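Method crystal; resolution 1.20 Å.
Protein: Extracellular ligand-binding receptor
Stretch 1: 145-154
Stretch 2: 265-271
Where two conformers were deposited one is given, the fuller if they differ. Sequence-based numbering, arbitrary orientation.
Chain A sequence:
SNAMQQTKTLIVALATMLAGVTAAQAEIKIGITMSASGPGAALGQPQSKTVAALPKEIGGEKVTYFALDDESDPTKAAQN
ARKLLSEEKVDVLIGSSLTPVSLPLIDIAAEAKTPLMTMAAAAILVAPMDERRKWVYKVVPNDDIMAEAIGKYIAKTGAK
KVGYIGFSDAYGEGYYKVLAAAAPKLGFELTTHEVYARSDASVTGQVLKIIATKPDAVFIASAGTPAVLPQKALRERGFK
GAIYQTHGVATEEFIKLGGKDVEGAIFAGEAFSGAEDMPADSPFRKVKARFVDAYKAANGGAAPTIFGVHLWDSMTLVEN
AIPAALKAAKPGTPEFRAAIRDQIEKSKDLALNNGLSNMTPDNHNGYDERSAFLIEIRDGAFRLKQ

Stretch 1 145-154: IMAEAIGKYI
Stretch 2 (265-271) AIFAGEA

The center of this helix-on-strand contact is a methyl group: Ala268 CB packs 3.4 Å from the backbone oxygen Met146 O, and no hydrogen bond crosses between the stretches. That oxygen is not left unsatisfied, because it accepts the helical bond from Ile150 N at 2.9 Å (N to O).

Build residues 145-154 as regular helix, phi/psi near -64/-43, with i to i+4 bonds of 2.9 to 3.1 Å from Ala149 N to Ile145 O through Ile154 N to Ile150 O. Build 266-269 as strand, phi/psi -126/141 (Ile266), -149/158 (Phe267), -88/127 (Ala268) and -150/-158 (Gly269); the N-to-C directions make 143°, nearer antiparallel than parallel, with the axes 7.6 Å apart at closest approach. The register is set by Met146 and Ala268, whose CA atoms lie 5.3 Å apart; so small a spacing suits alanine. Three helix side chains touch its methyl: Met146 SE at 3.8 Å, Ile150 CB at 4.1 Å and Ala149 CB at 4.2 Å from Ala268 CB.

Met146, a selenomethionine, points toward the strand and takes chi1 m, chi2 m, chi3 t. This carries CE to 3.5 Å from Gly269 O and 3.5 Å from Glu270 OE2, an oxygen hydrogen-bonded elsewhere in the structure. Glu270 starts sideways but its end comes nearer (m, p, chi3 56°).

One turn on, buried Ile150 (chi1 t, chi2 p) brings CD1 within 3.9 Å of Ile266 CG2, an apolar pairing, and 4.0 Å of Phe267 CA. Ile266 (m, t) extends its CD1 to partly exposed Tyr153, 3.9 Å from CE2 and 3.7 Å from OH, meeting the ring obliquely; Tyr153 has chi1 t and chi2 79°, and its polar OH makes no hydrogen bond to the strand.

Strand alternation sorts the sequence: Ile266 and Ala268 point toward the helix, Phe267 (chi1 p) away. Gly269 has no side chain, and an ideal CB there would clash with Phe267 CE1 at 2.9 Å. The contact buries 349 Å² in total, with Met146 and Ala268 contributing most.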

# COMPACT_ATOMS: atom_id res chain seq x y z
N ILE A 145 9.47 -3.15 7.00
CA ILE A 145 8.86 -3.76 8.18
C ILE A 145 8.29 -5.13 7.82
O ILE A 145 8.48 -6.12 8.53
CB ILE A 145 7.73 -2.87 8.74
CG1 ILE A 145 8.29 -1.52 9.20
CG2 ILE A 145 7.00 -3.57 9.88
CD1 ILE A 145 7.21 -0.48 9.47
N MSE A 146 7.57 -5.18 6.71
CA MSE A 146 6.95 -6.41 6.27
C MSE A 146 7.99 -7.44 5.84
O MSE A 146 7.86 -8.63 6.14
CB MSE A 146 5.96 -6.14 5.13
CG MSE A 146 4.82 -5.22 5.55
SE MSE A 146 3.70 -6.00 6.95
CE MSE A 146 2.69 -4.46 7.53
N ALA A 147 9.03 -6.98 5.13
CA ALA A 147 10.09 -7.87 4.67
C ALA A 147 10.83 -8.49 5.86
O ALA A 147 11.17 -9.68 5.83
CB ALA A 147 11.05 -7.12 3.78
N GLU A 148 11.07 -7.71 6.90
CA GLU A 148 11.72 -8.25 8.09
C GLU A 148 10.84 -9.32 8.74
O GLU A 148 11.34 -10.38 9.13
CB GLU A 148 12.05 -7.15 9.09
CG GLU A 148 13.13 -6.18 8.63
CD GLU A 148 14.52 -6.81 8.59
OE1 GLU A 148 14.67 -7.97 9.03
OE2 GLU A 148 15.46 -6.13 8.12
N ALA A 149 9.54 -9.05 8.83
CA ALA A 149 8.63 -9.99 9.47
C ALA A 149 8.49 -11.31 8.69
O ALA A 149 8.50 -12.39 9.27
CB ALA A 149 7.27 -9.35 9.68
N ILE A 150 8.34 -11.21 7.37
CA ILE A 150 8.21 -12.42 6.57
C ILE A 150 9.53 -13.20 6.53
O ILE A 150 9.53 -14.43 6.55
CB ILE A 150 7.65 -12.12 5.15
CG1 ILE A 150 7.15 -13.41 4.49
CG2 ILE A 150 8.66 -11.40 4.27
CD1 ILE A 150 5.99 -14.08 5.22
N GLY A 151 10.65 -12.48 6.51
CA GLY A 151 11.96 -13.14 6.57
C GLY A 151 12.13 -13.97 7.82
O GLY A 151 12.61 -15.12 7.77
N LYS A 152 11.72 -13.41 8.96
CA LYS A 152 11.78 -14.13 10.22
C LYS A 152 10.90 -15.37 10.19
O LYS A 152 11.31 -16.44 10.67
CB LYS A 152 11.36 -13.21 11.37
CG LYS A 152 12.39 -12.17 11.74
CD LYS A 152 11.97 -11.43 13.00
CE LYS A 152 13.06 -10.50 13.51
NZ LYS A 152 13.18 -9.28 12.68
N TYR A 153 9.70 -15.25 9.64
CA TYR A 153 8.82 -16.40 9.54
C TYR A 153 9.43 -17.49 8.67
O TYR A 153 9.44 -18.66 9.05
CB TYR A 153 7.44 -16.01 9.01
CG TYR A 153 6.54 -17.22 8.89
CD1 TYR A 153 5.92 -17.75 10.01
CD2 TYR A 153 6.36 -17.86 7.68
CE1 TYR A 153 5.12 -18.86 9.92
CE2 TYR A 153 5.56 -18.99 7.58
CZ TYR A 153 4.94 -19.48 8.71
OH TYR A 153 4.14 -20.60 8.63
N ILE A 154 9.93 -17.11 7.50
CA ILE A 154 10.53 -18.08 6.60
C ILE A 154 11.66 -18.84 7.30
O ILE A 154 11.76 -20.06 7.21
CB ILE A 154 11.04 -17.40 5.32
CG1 ILE A 154 9.85 -16.85 4.52
CG2 ILE A 154 11.84 -18.38 4.47
CD1 ILE A 154 10.22 -15.94 3.36
N ALA A 265 -0.64 -19.54 0.26
CA ALA A 265 0.30 -18.42 0.21
C ALA A 265 0.30 -17.69 1.54
O ALA A 265 -0.75 -17.52 2.16
CB ALA A 265 -0.06 -17.47 -0.92
N ILE A 266 1.48 -17.26 1.98
CA ILE A 266 1.64 -16.51 3.21
C ILE A 266 2.36 -15.21 2.90
O ILE A 266 3.28 -15.19 2.07
CB ILE A 266 2.41 -17.34 4.27
CG1 ILE A 266 1.54 -18.50 4.75
CG2 ILE A 266 2.85 -16.46 5.44
CD1 ILE A 266 2.29 -19.56 5.54
N PHE A 267 1.94 -14.13 3.55
CA PHE A 267 2.61 -12.84 3.41
C PHE A 267 2.49 -12.06 4.70
O PHE A 267 1.60 -12.33 5.52
CB PHE A 267 2.05 -12.02 2.24
CG PHE A 267 0.57 -11.69 2.34
CD1 PHE A 267 0.15 -10.48 2.87
CD2 PHE A 267 -0.38 -12.58 1.88
CE1 PHE A 267 -1.21 -10.17 2.94
CE2 PHE A 267 -1.74 -12.28 1.95
CZ PHE A 267 -2.14 -11.08 2.47
N ALA A 268 3.38 -11.10 4.90
CA ALA A 268 3.23 -10.16 6.00
C ALA A 268 2.39 -8.99 5.52
O ALA A 268 2.68 -8.38 4.48
CB ALA A 268 4.60 -9.68 6.47
N GLY A 269 1.33 -8.67 6.26
CA GLY A 269 0.42 -7.62 5.86
C GLY A 269 -0.23 -6.91 7.03
O GLY A 269 0.26 -6.91 8.17
N GLU A 270 -1.36 -6.30 6.72
CA GLU A 270 -2.03 -5.34 7.59
C GLU A 270 -3.13 -5.94 8.44
O GLU A 270 -3.72 -6.96 8.08
CB GLU A 270 -2.64 -4.20 6.76
CG GLU A 270 -1.63 -3.25 6.14
CD GLU A 270 -0.88 -3.83 4.96
OE1 GLU A 270 -1.51 -4.30 3.99
OE2 GLU A 270 0.37 -3.80 5.03
N ALA A 271 -3.44 -5.26 9.54
CA ALA A 271 -4.51 -5.67 10.43
C ALA A 271 -5.80 -5.94 9.68
O ALA A 271 -6.50 -6.91 9.97
CB ALA A 271 -4.75 -4.61 11.49